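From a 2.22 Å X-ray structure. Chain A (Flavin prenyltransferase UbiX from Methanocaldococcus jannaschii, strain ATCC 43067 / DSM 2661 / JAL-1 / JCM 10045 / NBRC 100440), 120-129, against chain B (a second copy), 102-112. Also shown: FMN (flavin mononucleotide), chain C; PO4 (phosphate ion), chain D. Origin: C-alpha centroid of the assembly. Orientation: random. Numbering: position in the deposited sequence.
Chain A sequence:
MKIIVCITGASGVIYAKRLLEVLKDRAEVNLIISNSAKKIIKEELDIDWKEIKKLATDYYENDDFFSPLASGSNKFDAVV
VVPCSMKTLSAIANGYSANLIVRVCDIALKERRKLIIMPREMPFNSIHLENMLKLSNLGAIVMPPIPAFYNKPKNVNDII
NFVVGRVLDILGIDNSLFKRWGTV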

# COMPACT_ATOMS: atom_id res chain seq x y z
N ARG A 120 6.20 19.74 18.62
CA ARG A 120 7.46 20.43 18.87
C ARG A 120 8.56 19.39 19.05
O ARG A 120 8.63 18.73 20.10
CB ARG A 120 7.36 21.34 20.09
CG ARG A 120 8.05 22.72 19.98
CD ARG A 120 9.58 22.63 19.78
NE ARG A 120 10.21 21.60 20.60
CZ ARG A 120 11.47 21.22 20.49
NH1 ARG A 120 12.27 21.78 19.59
NH2 ARG A 120 11.94 20.25 21.27
N GLU A 121 9.41 19.25 18.04
CA GLU A 121 10.51 18.30 18.07
C GLU A 121 11.49 18.68 16.97
O GLU A 121 11.09 19.27 15.96
CB GLU A 121 10.02 16.86 17.89
CG GLU A 121 11.10 15.80 18.08
CD GLU A 121 11.89 16.02 19.37
OE1 GLU A 121 12.90 16.76 19.34
OE2 GLU A 121 11.50 15.45 20.41
N MET A 122 12.75 18.34 17.18
CA MET A 122 13.74 18.65 16.17
C MET A 122 14.98 17.79 16.39
O MET A 122 15.56 17.80 17.48
CB MET A 122 14.08 20.14 16.21
CG MET A 122 14.94 20.63 15.07
SD MET A 122 15.40 22.36 15.31
CE MET A 122 16.53 22.56 13.95
N PRO A 123 15.40 16.99 15.39
CA PRO A 123 14.67 16.72 14.15
C PRO A 123 13.44 15.84 14.37
O PRO A 123 13.24 15.35 15.48
CB PRO A 123 15.70 15.97 13.28
CG PRO A 123 16.99 16.01 14.03
CD PRO A 123 16.67 16.26 15.47
N PHE A 124 12.63 15.67 13.32
CA PHE A 124 11.59 14.65 13.30
C PHE A 124 12.17 13.35 12.74
O PHE A 124 13.02 13.37 11.84
CB PHE A 124 10.41 15.08 12.42
CG PHE A 124 9.57 16.18 13.00
CD1 PHE A 124 9.04 16.08 14.27
CD2 PHE A 124 9.28 17.31 12.25
CE1 PHE A 124 8.25 17.08 14.80
CE2 PHE A 124 8.49 18.32 12.77
CZ PHE A 124 7.97 18.20 14.05
N ASN A 125 11.69 12.22 13.26
CA ASN A 125 11.96 10.93 12.63
C ASN A 125 10.74 10.50 11.82
O ASN A 125 9.73 11.20 11.76
CB ASN A 125 12.37 9.88 13.67
CG ASN A 125 11.27 9.56 14.68
OD1 ASN A 125 10.08 9.55 14.36
ND2 ASN A 125 11.69 9.27 15.91
N SER A 126 10.84 9.33 11.18
CA SER A 126 9.77 8.86 10.31
C SER A 126 8.51 8.51 11.06
O SER A 126 7.42 8.54 10.47
CB SER A 126 10.24 7.65 9.51
OG SER A 126 11.08 8.06 8.46
N ILE A 127 8.61 8.17 12.34
CA ILE A 127 7.43 7.88 13.13
C ILE A 127 6.63 9.15 13.37
O ILE A 127 5.40 9.18 13.19
CB ILE A 127 7.83 7.19 14.45
CG1 ILE A 127 8.59 5.90 14.13
CG2 ILE A 127 6.60 6.89 15.28
CD1 ILE A 127 9.09 5.14 15.34
N HIS A 128 7.31 10.23 13.77
CA HIS A 128 6.64 11.52 13.91
C HIS A 128 5.98 11.92 12.60
O HIS A 128 4.81 12.32 12.58
CB HIS A 128 7.65 12.60 14.33
CG HIS A 128 8.52 12.21 15.49
ND1 HIS A 128 9.83 12.62 15.59
CD2 HIS A 128 8.26 11.47 16.59
CE1 HIS A 128 10.35 12.13 16.71
NE2 HIS A 128 9.42 11.43 17.33
N LEU A 129 6.72 11.83 11.50
CA LEU A 129 6.20 12.31 10.22
C LEU A 129 4.99 11.50 9.77
O LEU A 129 4.02 12.06 9.26
CB LEU A 129 7.31 12.29 9.17
CG LEU A 129 8.39 13.36 9.43
CD1 LEU A 129 9.67 13.09 8.65
CD2 LEU A 129 7.84 14.74 9.08
N1 FMN C . 8.97 15.51 24.09
C2 FMN C . 8.78 15.95 22.79
O2 FMN C . 8.22 15.20 22.02
N3 FMN C . 9.21 17.21 22.38
C4 FMN C . 9.83 18.04 23.31
O4 FMN C . 10.23 19.17 23.01
C4A FMN C . 10.02 17.59 24.60
N5 FMN C . 10.65 18.43 25.50
C5A FMN C . 10.84 18.01 26.79
C6 FMN C . 11.47 18.87 27.66
C7 FMN C . 11.69 18.47 28.97
C7M FMN C . 12.36 19.41 29.91
C8 FMN C . 11.27 17.22 29.40
C8M FMN C . 11.51 16.81 30.82
C9 FMN C . 10.64 16.35 28.51
C9A FMN C . 10.42 16.74 27.20
N10 FMN C . 9.79 15.90 26.31
C10 FMN C . 9.60 16.32 25.00
C1' FMN C . 9.34 14.52 26.74
C2' FMN C . 7.84 14.44 26.97
O2' FMN C . 7.47 15.31 28.02
C3' FMN C . 7.40 13.03 27.34
O3' FMN C . 7.37 12.22 26.18
C4' FMN C . 6.05 13.04 28.04
O4' FMN C . 5.66 11.72 28.33
C5' FMN C . 4.94 13.73 27.25
O5' FMN C . 3.70 13.47 27.88
P FMN C . 2.40 14.40 27.64
O1P FMN C . 2.68 15.78 28.16
O2P FMN C . 2.16 14.49 26.15
O3P FMN C . 1.20 13.80 28.32
P PO4 D . 15.08 17.83 22.20
O1 PO4 D . 15.11 17.74 23.71
O2 PO4 D . 15.78 19.09 21.73
O3 PO4 D . 15.77 16.63 21.61
O4 PO4 D . 13.63 17.87 21.76
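Chain B, residues 102-112: VRVCDIALKER

What backbones meet here? Chain B contributes the last turns of a helix that begins earlier in the chain, closing in a Schellman motif at B:Arg112, where phi turns positive. Chain A contributes an extended loop, with a cis peptide bond before A:Pro123, that runs into the first turn of a helix at A:Ser126. The closest backbone approach pairs A:Asn125 with B:Lys110, their CA atoms 4.5 Å apart. Traced back from there, the loop draws away from the helix, so contact with A:Glu121 depends on the long side chains of B:Lys110 and, two turns earlier, B:Arg103.

How does the start of the chain A helix hold the chain B helix? A:Asn125 works in two directions. Its OD1 caps its own helix, accepting from A:His128 N at 2.9 Å, while its ND2 donates to B:Asp106 OD1 at 2.8 Å. The other carboxylate oxygen, B:Asp106 OD2, receives a very short hydrogen bond of 2.5 Å from A:His128 NE2, in the plane of the ring. One aspartate thus binds both the N-cap residue and a residue of the first turn. Beside this polar cluster, A:Ile127 CD1 packs 3.8 Å from B:Leu109 CD1.

What does B:Lys110 do with its long side chain? It passes A:Pro123, with CD 3.5 Å from A:Pro123 O, and brings NZ among several oxygens: a salt bridge to A:Glu121 OE1 at 3.0 Å, a weak bond to A:Met122 O at 2.9 Å, and a salt bridge within chain B to B:Glu111 OE2 at 2.8 Å.

Where does the flavin enter? A:Glu121 OE2 forms a salt bridge with B:Arg103 NH1 at 2.8 Å, and one face of that guanidinium lies against FMN N1. A:Arg120 holds the same flavin, its NH2 donating to FMN O4 at 2.7 Å, so both chains line the cofactor site.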

# COMPACT_ATOMS: atom_id res chain seq x y z
N VAL B 102 11.27 4.58 26.12
CA VAL B 102 10.78 4.83 24.77
C VAL B 102 11.24 6.20 24.28
O VAL B 102 11.52 6.38 23.09
CB VAL B 102 9.24 4.69 24.73
CG1 VAL B 102 8.71 4.83 23.29
CG2 VAL B 102 8.83 3.37 25.32
N ARG B 103 11.36 7.17 25.19
CA ARG B 103 11.82 8.49 24.78
C ARG B 103 13.25 8.44 24.25
O ARG B 103 13.56 9.06 23.22
CB ARG B 103 11.70 9.47 25.95
CG ARG B 103 12.37 10.83 25.73
CD ARG B 103 11.75 11.62 24.56
NE ARG B 103 12.35 12.95 24.45
CZ ARG B 103 12.17 13.79 23.43
NH1 ARG B 103 11.38 13.46 22.42
NH2 ARG B 103 12.76 14.98 23.44
N VAL B 104 14.14 7.67 24.90
CA VAL B 104 15.52 7.60 24.40
C VAL B 104 15.60 6.75 23.14
O VAL B 104 16.49 6.96 22.30
CB VAL B 104 16.51 7.11 25.48
CG1 VAL B 104 16.46 8.01 26.72
CG2 VAL B 104 16.26 5.66 25.85
N CYS B 105 14.70 5.78 22.96
CA CYS B 105 14.63 5.10 21.67
C CYS B 105 14.18 6.05 20.57
O CYS B 105 14.75 6.05 19.48
CB CYS B 105 13.69 3.89 21.74
SG CYS B 105 14.28 2.57 22.79
N ASP B 106 13.15 6.86 20.85
CA ASP B 106 12.68 7.82 19.85
C ASP B 106 13.76 8.84 19.54
O ASP B 106 13.91 9.27 18.38
CB ASP B 106 11.41 8.51 20.36
CG ASP B 106 10.60 9.16 19.24
OD1 ASP B 106 10.35 8.50 18.21
OD2 ASP B 106 10.21 10.33 19.41
N ILE B 107 14.54 9.24 20.55
CA ILE B 107 15.67 10.14 20.34
C ILE B 107 16.72 9.47 19.46
O ILE B 107 17.25 10.08 18.52
CB ILE B 107 16.27 10.56 21.70
CG1 ILE B 107 15.37 11.60 22.38
CG2 ILE B 107 17.70 11.07 21.53
CD1 ILE B 107 15.74 11.86 23.84
N ALA B 108 17.03 8.21 19.75
CA ALA B 108 18.00 7.48 18.94
C ALA B 108 17.59 7.48 17.48
O ALA B 108 18.44 7.62 16.59
CB ALA B 108 18.17 6.06 19.46
N LEU B 109 16.29 7.34 17.20
CA LEU B 109 15.85 7.29 15.81
C LEU B 109 15.93 8.66 15.15
O LEU B 109 16.37 8.76 14.00
CB LEU B 109 14.42 6.72 15.73
CG LEU B 109 14.26 5.23 16.05
CD1 LEU B 109 12.80 4.84 16.29
CD2 LEU B 109 14.85 4.35 14.95
N LYS B 110 15.52 9.72 15.84
CA LYS B 110 15.59 11.04 15.21
C LYS B 110 17.03 11.53 15.09
O LYS B 110 17.37 12.19 14.11
CB LYS B 110 14.73 12.05 15.96
CG LYS B 110 15.32 12.61 17.26
CD LYS B 110 14.23 13.30 18.09
CE LYS B 110 14.79 14.02 19.31
NZ LYS B 110 15.50 15.28 18.96
N GLU B 111 17.90 11.20 16.05
CA GLU B 111 19.30 11.60 15.98
C GLU B 111 20.17 10.61 15.23
O GLU B 111 21.38 10.81 15.14
CB GLU B 111 19.87 11.81 17.40
CG GLU B 111 19.06 12.77 18.28
CD GLU B 111 19.13 14.23 17.82
OE1 GLU B 111 20.13 14.61 17.18
OE2 GLU B 111 18.19 14.99 18.12
N ARG B 112 19.57 9.54 14.69
CA ARG B 112 20.27 8.53 13.90
C ARG B 112 21.39 7.87 14.69
O ARG B 112 22.49 7.65 14.19
CB ARG B 112 20.81 9.13 12.60
CG ARG B 112 19.77 9.83 11.75
CD ARG B 112 18.67 8.88 11.25
NE ARG B 112 17.79 9.56 10.30
CZ ARG B 112 16.95 8.97 9.46
NH1 ARG B 112 16.85 7.64 9.42
NH2 ARG B 112 16.21 9.70 8.64